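Local coordinates for protein flavoredoxin (Desulfovibrio vulgaris str. 'Miyazaki F', PDB 2D5M) that binds flavin mononucleotide and probably serves in electron transport as a member of the flavin reductase-like family, at the interface of chains A and B. Residues are numbered along the deposited sequence; one frame, centred on the assembly and turned at random. Chains: chain A/B, flavoredoxin.

Contact 1: the interface of chains A and B. Residues chain A 116, 143, 148, 152-154; chain B 5, 10-12, 167.
The phenol oxygen of B:Tyr12 lies over one face of the A:Pro154 ring, towards its CB-CG bond, with OH 3.2 Å from CB of A:Pro154 and 3.3 Å from its CG. The hydroxyl packs against proline carbons here, and no nitrogen or oxygen of one chain comes close enough to the other for a polar bond. From another direction the extended side chain of A:Met116 crosses the tyrosine at about a right angle. Its CG lies anti to the backbone N (chi1 179°), and the sulphur SD touches CE2 of B:Tyr12 at 3.7 Å. The terminal methyl CE passes on to B:Leu10, 3.5 Å from its carbonyl O and packed against CG. A:Pro154 and B:Leu10 point at each other tip to tip, CG of the proline being 3.9 Å from CD2 of the leucine. B:Leu5 slides past the proline in the opposite direction, and its methyl CD2 also approaches the carbonyl O of A:Gly152. The interface of the deposited pair, which may be the biological dimer, rests here on apolar fit, with proline at the tyrosine OH and thioether beside CD2 and CE2. At the far end A:Leu153 crosses B:Val167 at nearly a right angle, methyl CD2 resting 3.7 Å from CG1.

Contact 2: the interface of chains A and B. Residues chain A 156-157, 174-177; chain B 12, 165, 170, 172.
A:Ile156 and B:Tyr172 form the tight part of this interface: the branch methyl CG2 of the isoleucine sits over the centre of the phenol ring, 3.2 Å above its plane, in a CH-pi contact. CG2 takes the crowded position between the backbone N and the carbonyl carbon, while CG1, anti to that N (chi1 -165°), leads the other branch to B:Tyr12. There CG1 lies over the ring face at 3.9 Å from the centroid, and CD1 rests on CD1 of the tyrosine. The two branches of A:Ile156 thus pack on two rings of the partner. The B:Tyr172 ring is sandwiched, for A:Phe177 CA covers its opposite face, 3.9 Å from the centroid, and A:Gly175 O lies at its edge, in plane. A:Phe177 CE2 meets the carboxylate CD of B:Glu170 at 3.7 Å, the planes 58° apart. The water-bearing side is looser. Within its own chain, B:Tyr172 OH donates to B:Glu170 OE1 at 3.0 Å. A water 3.2 Å from that OH bridges the chains. The same water lies 2.8 Å from the amide OD1 of A:Asn157. That amide, turned 76° from the ring, is held by its ND2, which donates to A:Gly175 O at 2.9 Å. An antiparallel bridge pairs A:Phe177 with B:Tyr172, so the site couples the 170-180 strands and probably helps to hold the two subunits together, if this pair is the biological dimer.

Contact 3: the interface of chains A and B. Residues chain A 182-183, 185-186; chain B 81, 84-85.
B:Tyr81 receives the backbone of A:Gly185 at the edge of its ring: the glycine carbonyl O lies in the ring plane, 3.4 Å from CD1. The glycine CA also approaches the tyrosine backbone, 4.0 Å from CA of B:Tyr81, which the absence of a side chain on glycine may ease. Beside this pair, B:Ile84 reaches the other chain with its methyl CD1, which rests 3.9 Å from CA of A:Phe182 and at a similar distance from the amide N of A:Ser183. CG1 of the isoleucine is anti to its carbonyl carbon (chi1 -63°) and the chain runs on extended (chi2 168°), which carries CD1 there. It is the main chain around A:Phe182, more than its aromatic ring, that takes the isoleucine. A:Lys186 crosses both B:Ile84 and B:Tyr85 at about right angles. Its CG lies 4.0 Å from the phenol OH of B:Tyr85 and 4.1 Å from CD1 of B:Ile84, so the aliphatic stem does the touching. The packing is light, with no polar pair spanning the chains. Behind the first shell, the partner's groups steady one another. CD2 of B:Tyr85 sits over the centre of the B:Tyr81 ring, 3.4 Å above its plane, and CG2 of B:Ile84 covers one face of the B:Tyr85 ring. B:Tyr81 belongs to helix 76-82, with B:Ile84 and B:Tyr85 in the loop just beyond; the facing residues follow strand 170-180, in the C-terminal tail that reaches over the neighbouring subunit.

Contact 1: the interface of chains A and B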
loop_
_atom_site.group_PDB
_atom_site.type_symbol
_atom_site.label_atom_id
_atom_site.label_comp_id
_atom_site.label_asym_id
_atom_site.label_seq_id
_atom_site.Cartn_x
_atom_site.Cartn_y
_atom_site.Cartn_z
ATOM N N MET A 116 -5.642 15.386 -3.432
ATOM C CA MET A 116 -4.518 15.232 -2.506
ATOM C C MET A 116 -3.220 15.067 -3.313
ATOM O O MET A 116 -3.164 14.311 -4.273
ATOM C CB MET A 116 -4.737 14.027 -1.631
ATOM C CG MET A 116 -3.672 13.697 -0.634
ATOM S SD MET A 116 -4.443 12.485 0.481
ATOM C CE MET A 116 -3.079 12.277 1.553
ATOM N N VAL A 143 -3.976 19.019 0.633
ATOM C CA VAL A 143 -5.339 18.444 0.463
ATOM C C VAL A 143 -6.294 19.562 0.194
ATOM O O VAL A 143 -6.269 20.608 0.827
ATOM C CB VAL A 143 -5.709 17.641 1.706
ATOM C CG1 VAL A 143 -7.129 17.081 1.551
ATOM C CG2 VAL A 143 -4.731 16.506 1.973
ATOM N N LEU A 148 -11.248 18.357 4.057
ATOM C CA LEU A 148 -10.749 18.306 5.389
ATOM C C LEU A 148 -11.884 18.316 6.407
ATOM O O LEU A 148 -12.926 18.936 6.230
ATOM C CB LEU A 148 -9.832 19.485 5.666
ATOM C CG LEU A 148 -8.552 19.547 4.793
ATOM C CD1 LEU A 148 -7.791 20.842 5.046
ATOM C CD2 LEU A 148 -7.716 18.288 5.041
ATOM N N GLY A 152 -8.695 19.401 10.798
ATOM C CA GLY A 152 -7.651 19.652 9.825
ATOM C C GLY A 152 -7.049 18.458 9.139
ATOM O O GLY A 152 -6.190 18.577 8.267
ATOM N N LEU A 153 -7.524 17.272 9.488
ATOM C CA LEU A 153 -7.113 16.077 8.791
ATOM C C LEU A 153 -8.084 15.722 7.677
ATOM O O LEU A 153 -9.227 16.111 7.699
ATOM C CB LEU A 153 -7.007 14.930 9.800
ATOM C CG LEU A 153 -5.917 15.132 10.858
ATOM C CD1 LEU A 153 -5.915 13.912 11.777
ATOM C CD2 LEU A 153 -4.534 15.337 10.316
ATOM N N PRO A 154 -7.666 14.942 6.690
ATOM C CA PRO A 154 -8.590 14.628 5.615
ATOM C C PRO A 154 -9.693 13.659 5.994
ATOM O O PRO A 154 -9.522 12.807 6.853
ATOM C CB PRO A 154 -7.691 13.975 4.530
ATOM C CG PRO A 154 -6.287 14.298 4.970
ATOM C CD PRO A 154 -6.353 14.325 6.477
ATOM N N LEU B 5 -0.788 20.342 4.944
ATOM C CA LEU B 5 -0.788 19.621 6.209
ATOM C C LEU B 5 0.612 19.340 6.741
ATOM O O LEU B 5 0.764 18.783 7.825
ATOM C CB LEU B 5 -1.603 18.317 6.074
ATOM C CG LEU B 5 -3.097 18.462 6.225
ATOM C CD1 LEU B 5 -3.746 19.495 5.314
ATOM C CD2 LEU B 5 -3.807 17.116 6.053
ATOM N N LEU B 10 0.978 10.482 5.457
ATOM C CA LEU B 10 -0.408 10.593 5.042
ATOM C C LEU B 10 -0.523 10.250 3.575
ATOM O O LEU B 10 -0.051 10.974 2.715
ATOM C CB LEU B 10 -0.904 11.964 5.326
ATOM C CG LEU B 10 -2.347 12.309 5.230
ATOM C CD1 LEU B 10 -3.273 11.307 5.874
ATOM C CD2 LEU B 10 -2.574 13.726 5.869
ATOM N N ALA B 11 -1.163 9.131 3.294
ATOM C CA ALA B 11 -1.446 8.644 1.968
ATOM C C ALA B 11 -2.591 7.649 2.064
ATOM O O ALA B 11 -2.807 7.090 3.149
ATOM C CB ALA B 11 -0.240 8.002 1.321
ATOM N N TYR B 12 -3.308 7.430 0.960
ATOM C CA TYR B 12 -4.412 6.485 0.957
ATOM C C TYR B 12 -4.391 5.712 -0.363
ATOM O O TYR B 12 -4.029 6.318 -1.396
ATOM C CB TYR B 12 -5.764 7.149 0.972
ATOM C CG TYR B 12 -6.000 8.163 2.044
ATOM C CD1 TYR B 12 -5.919 7.818 3.411
ATOM C CD2 TYR B 12 -6.295 9.460 1.737
ATOM C CE1 TYR B 12 -6.127 8.745 4.388
ATOM C CE2 TYR B 12 -6.548 10.388 2.732
ATOM C CZ TYR B 12 -6.467 10.048 4.042
ATOM O OH TYR B 12 -6.693 10.996 5.020
ATOM N N VAL B 167 -2.795 8.683 10.506
ATOM C CA VAL B 167 -2.816 10.005 11.174
ATOM C C VAL B 167 -4.188 10.236 11.812
ATOM O O VAL B 167 -4.277 10.440 13.007
ATOM C CB VAL B 167 -2.384 11.184 10.296
ATOM C CG1 VAL B 167 -2.308 12.454 11.119
ATOM C CG2 VAL B 167 -1.044 10.896 9.629
#

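Contact 2: the interface of chains A and B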
loop_
_atom_site.group_PDB
_atom_site.type_symbol
_atom_site.label_atom_id
_atom_site.label_comp_id
_atom_site.label_asym_id
_atom_site.label_seq_id
_atom_site.Cartn_x
_atom_site.Cartn_y
_atom_site.Cartn_z
ATOM N N ILE A 156 -11.314 10.675 4.299
ATOM C CA ILE A 156 -10.998 9.804 3.194
ATOM C C ILE A 156 -12.148 9.613 2.217
ATOM O O ILE A 156 -11.930 9.425 1.020
ATOM C CB ILE A 156 -10.525 8.413 3.724
ATOM C CG1 ILE A 156 -9.848 7.603 2.616
ATOM C CG2 ILE A 156 -11.643 7.689 4.428
ATOM C CD1 ILE A 156 -9.201 6.365 3.153
ATOM N N ASN A 157 -13.389 9.648 2.672
ATOM C CA ASN A 157 -14.495 9.520 1.719
ATOM C C ASN A 157 -14.686 10.769 0.854
ATOM O O ASN A 157 -15.216 10.645 -0.262
ATOM C CB ASN A 157 -15.779 9.225 2.477
ATOM C CG ASN A 157 -15.868 7.868 3.077
ATOM O OD1 ASN A 157 -16.203 7.765 4.277
ATOM N ND2 ASN A 157 -15.552 6.806 2.300
ATOM N N VAL A 174 -13.096 3.497 -1.967
ATOM C CA VAL A 174 -13.157 3.298 -0.518
ATOM C C VAL A 174 -14.609 3.349 -0.094
ATOM O O VAL A 174 -15.387 4.170 -0.544
ATOM C CB VAL A 174 -12.320 4.356 0.259
ATOM C CG1 VAL A 174 -12.476 4.171 1.745
ATOM C CG2 VAL A 174 -10.867 4.299 -0.142
ATOM N N GLY A 175 -14.960 2.421 0.808
ATOM C CA GLY A 175 -16.270 2.327 1.398
ATOM C C GLY A 175 -16.404 2.942 2.752
ATOM O O GLY A 175 -15.824 3.997 3.045
ATOM N N GLU A 176 -17.198 2.314 3.584
ATOM C CA GLU A 176 -17.600 2.940 4.838
ATOM C C GLU A 176 -16.573 2.779 5.957
ATOM O O GLU A 176 -15.782 1.844 6.009
ATOM C CB GLU A 176 -18.949 2.382 5.310
ATOM C CG GLU A 176 -18.742 0.882 5.514
ATOM C CD GLU A 176 -19.337 0.073 4.355
ATOM O OE1 GLU A 176 -20.223 -0.741 4.747
ATOM O OE2 GLU A 176 -18.921 0.258 3.173
ATOM N N PHE A 177 -16.648 3.756 6.868
ATOM C CA PHE A 177 -15.926 3.676 8.114
ATOM C C PHE A 177 -16.293 2.395 8.879
ATOM O O PHE A 177 -17.464 2.047 9.005
ATOM C CB PHE A 177 -16.278 4.924 8.963
ATOM C CG PHE A 177 -15.731 4.871 10.366
ATOM C CD1 PHE A 177 -16.553 4.456 11.418
ATOM C CD2 PHE A 177 -14.422 5.251 10.651
ATOM C CE1 PHE A 177 -16.077 4.417 12.689
ATOM C CE2 PHE A 177 -13.971 5.177 11.940
ATOM C CZ PHE A 177 -14.798 4.775 12.941
ATOM N N TYR B 12 -3.308 7.430 0.960
ATOM C CA TYR B 12 -4.412 6.485 0.957
ATOM C C TYR B 12 -4.391 5.712 -0.363
ATOM O O TYR B 12 -4.029 6.318 -1.396
ATOM C CB TYR B 12 -5.764 7.149 0.972
ATOM C CG TYR B 12 -6.000 8.163 2.044
ATOM C CD1 TYR B 12 -5.919 7.818 3.411
ATOM C CD2 TYR B 12 -6.295 9.460 1.737
ATOM C CE1 TYR B 12 -6.127 8.745 4.388
ATOM C CE2 TYR B 12 -6.548 10.388 2.732
ATOM C CZ TYR B 12 -6.467 10.048 4.042
ATOM O OH TYR B 12 -6.693 10.996 5.020
ATOM N N ALA B 165 -6.428 4.307 7.384
ATOM C CA ALA B 165 -6.261 5.744 7.157
ATOM C C ALA B 165 -5.278 6.262 8.205
ATOM O O ALA B 165 -5.674 6.404 9.387
ATOM C CB ALA B 165 -7.602 6.448 7.253
ATOM N N GLU B 170 -7.949 5.496 11.494
ATOM C CA GLU B 170 -9.238 4.904 11.248
ATOM C C GLU B 170 -9.119 3.760 10.273
ATOM O O GLU B 170 -8.208 3.675 9.476
ATOM C CB GLU B 170 -10.254 5.938 10.691
ATOM C CG GLU B 170 -10.508 7.049 11.721
ATOM C CD GLU B 170 -11.653 7.993 11.465
ATOM O OE1 GLU B 170 -11.932 8.241 10.280
ATOM O OE2 GLU B 170 -12.258 8.529 12.450
ATOM N N TYR B 172 -11.357 1.544 7.308
ATOM C CA TYR B 172 -12.407 1.626 6.292
ATOM C C TYR B 172 -12.511 0.336 5.516
ATOM O O TYR B 172 -11.549 -0.411 5.379
ATOM C CB TYR B 172 -12.121 2.808 5.305
ATOM C CG TYR B 172 -12.458 4.137 5.942
ATOM C CD1 TYR B 172 -13.642 4.761 5.660
ATOM C CD2 TYR B 172 -11.598 4.753 6.835
ATOM C CE1 TYR B 172 -13.959 5.965 6.248
ATOM C CE2 TYR B 172 -11.901 5.920 7.451
ATOM C CZ TYR B 172 -13.103 6.545 7.153
ATOM O OH TYR B 172 -13.405 7.724 7.770
HETATM O O HOH W 1 -15.656 9.514 6.340
#

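Contact 3: the interface of chains A and B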
loop_
_atom_site.group_PDB
_atom_site.type_symbol
_atom_site.label_atom_id
_atom_site.label_comp_id
_atom_site.label_asym_id
_atom_site.label_seq_id
_atom_site.Cartn_x
_atom_site.Cartn_y
_atom_site.Cartn_z
ATOM N N PHE A 182 -5.938 1.850 17.001
ATOM C CA PHE A 182 -5.345 2.018 18.324
ATOM C C PHE A 182 -6.410 2.282 19.354
ATOM O O PHE A 182 -6.302 3.112 20.229
ATOM C CB PHE A 182 -4.242 3.087 18.368
ATOM C CG PHE A 182 -3.197 2.910 17.281
ATOM C CD1 PHE A 182 -3.295 3.589 16.105
ATOM C CD2 PHE A 182 -2.112 2.042 17.404
ATOM C CE1 PHE A 182 -2.381 3.393 15.100
ATOM C CE2 PHE A 182 -1.185 1.836 16.383
ATOM C CZ PHE A 182 -1.325 2.532 15.215
ATOM N N SER A 183 -7.542 1.565 19.212
ATOM C CA SER A 183 -8.745 1.821 19.971
ATOM C C SER A 183 -9.704 0.650 19.940
ATOM O O SER A 183 -10.060 0.068 20.963
ATOM C CB SER A 183 -9.432 3.096 19.459
ATOM O OG SER A 183 -10.631 3.351 20.211
ATOM N N GLY A 185 -9.291 -2.405 19.232
ATOM C CA GLY A 185 -8.746 -3.607 19.814
ATOM C C GLY A 185 -8.690 -3.633 21.311
ATOM O O GLY A 185 -8.678 -4.709 21.885
ATOM N N LYS A 186 -8.733 -2.446 21.960
ATOM C CA LYS A 186 -8.849 -2.426 23.411
ATOM C C LYS A 186 -10.161 -3.054 23.925
ATOM O O LYS A 186 -11.174 -3.082 23.157
ATOM C CB LYS A 186 -8.688 -0.990 23.923
ATOM C CG LYS A 186 -7.421 -0.268 23.463
ATOM C CD LYS A 186 -7.444 1.175 23.973
ATOM C CE LYS A 186 -6.249 1.920 23.404
ATOM N NZ LYS A 186 -6.257 3.357 23.787
ATOM N N TYR B 81 -6.024 -5.135 17.826
ATOM C CA TYR B 81 -5.407 -5.703 19.011
ATOM C C TYR B 81 -3.969 -6.115 18.719
ATOM O O TYR B 81 -3.061 -5.847 19.500
ATOM C CB TYR B 81 -6.239 -6.896 19.499
ATOM C CG TYR B 81 -5.784 -7.537 20.768
ATOM C CD1 TYR B 81 -6.443 -7.264 21.983
ATOM C CD2 TYR B 81 -4.738 -8.457 20.804
ATOM C CE1 TYR B 81 -6.048 -7.853 23.151
ATOM C CE2 TYR B 81 -4.325 -9.041 21.984
ATOM C CZ TYR B 81 -5.008 -8.728 23.164
ATOM O OH TYR B 81 -4.607 -9.317 24.352
ATOM N N ILE B 84 -1.614 -3.302 18.829
ATOM C CA ILE B 84 -1.449 -2.595 20.088
ATOM C C ILE B 84 -0.553 -3.352 21.039
ATOM O O ILE B 84 0.299 -2.775 21.694
ATOM C CB ILE B 84 -2.830 -2.334 20.717
ATOM C CG1 ILE B 84 -3.710 -1.436 19.868
ATOM C CG2 ILE B 84 -2.655 -1.793 22.163
ATOM C CD1 ILE B 84 -5.172 -1.381 20.283
ATOM N N TYR B 85 -0.732 -4.671 21.158
ATOM C CA TYR B 85 -0.087 -5.500 22.149
ATOM C C TYR B 85 1.010 -6.323 21.516
ATOM O O TYR B 85 0.960 -6.641 20.347
ATOM C CB TYR B 85 -1.115 -6.385 22.883
ATOM C CG TYR B 85 -2.203 -5.503 23.493
ATOM C CD1 TYR B 85 -1.917 -4.682 24.580
ATOM C CD2 TYR B 85 -3.465 -5.490 22.976
ATOM C CE1 TYR B 85 -2.876 -3.873 25.155
ATOM C CE2 TYR B 85 -4.456 -4.668 23.513
ATOM C CZ TYR B 85 -4.150 -3.859 24.612
ATOM O OH TYR B 85 -5.129 -3.027 25.153
#

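Contacts 1 and 2 are neighbours, their C-alpha centres about 12 Å apart, and they share B:Tyr12, whose hydroxyl and CD2-CE2 side serve contact 1 and whose ring face serves contact 2. Contact 3 is more remote, its C-alpha centre about 19 Å from that of contact 2 and 23 Å from that of contact 1. Strand 170-180 links contacts 2 and 3: it takes part in contact 2 and leads directly into the tail used in contact 3. Because the interface is two-fold symmetric, each patch recurs with the chains exchanged. The subunits are therefore joined by a series of largely apolar patches, which suggests, but does not by itself prove, that the pair is the working dimer.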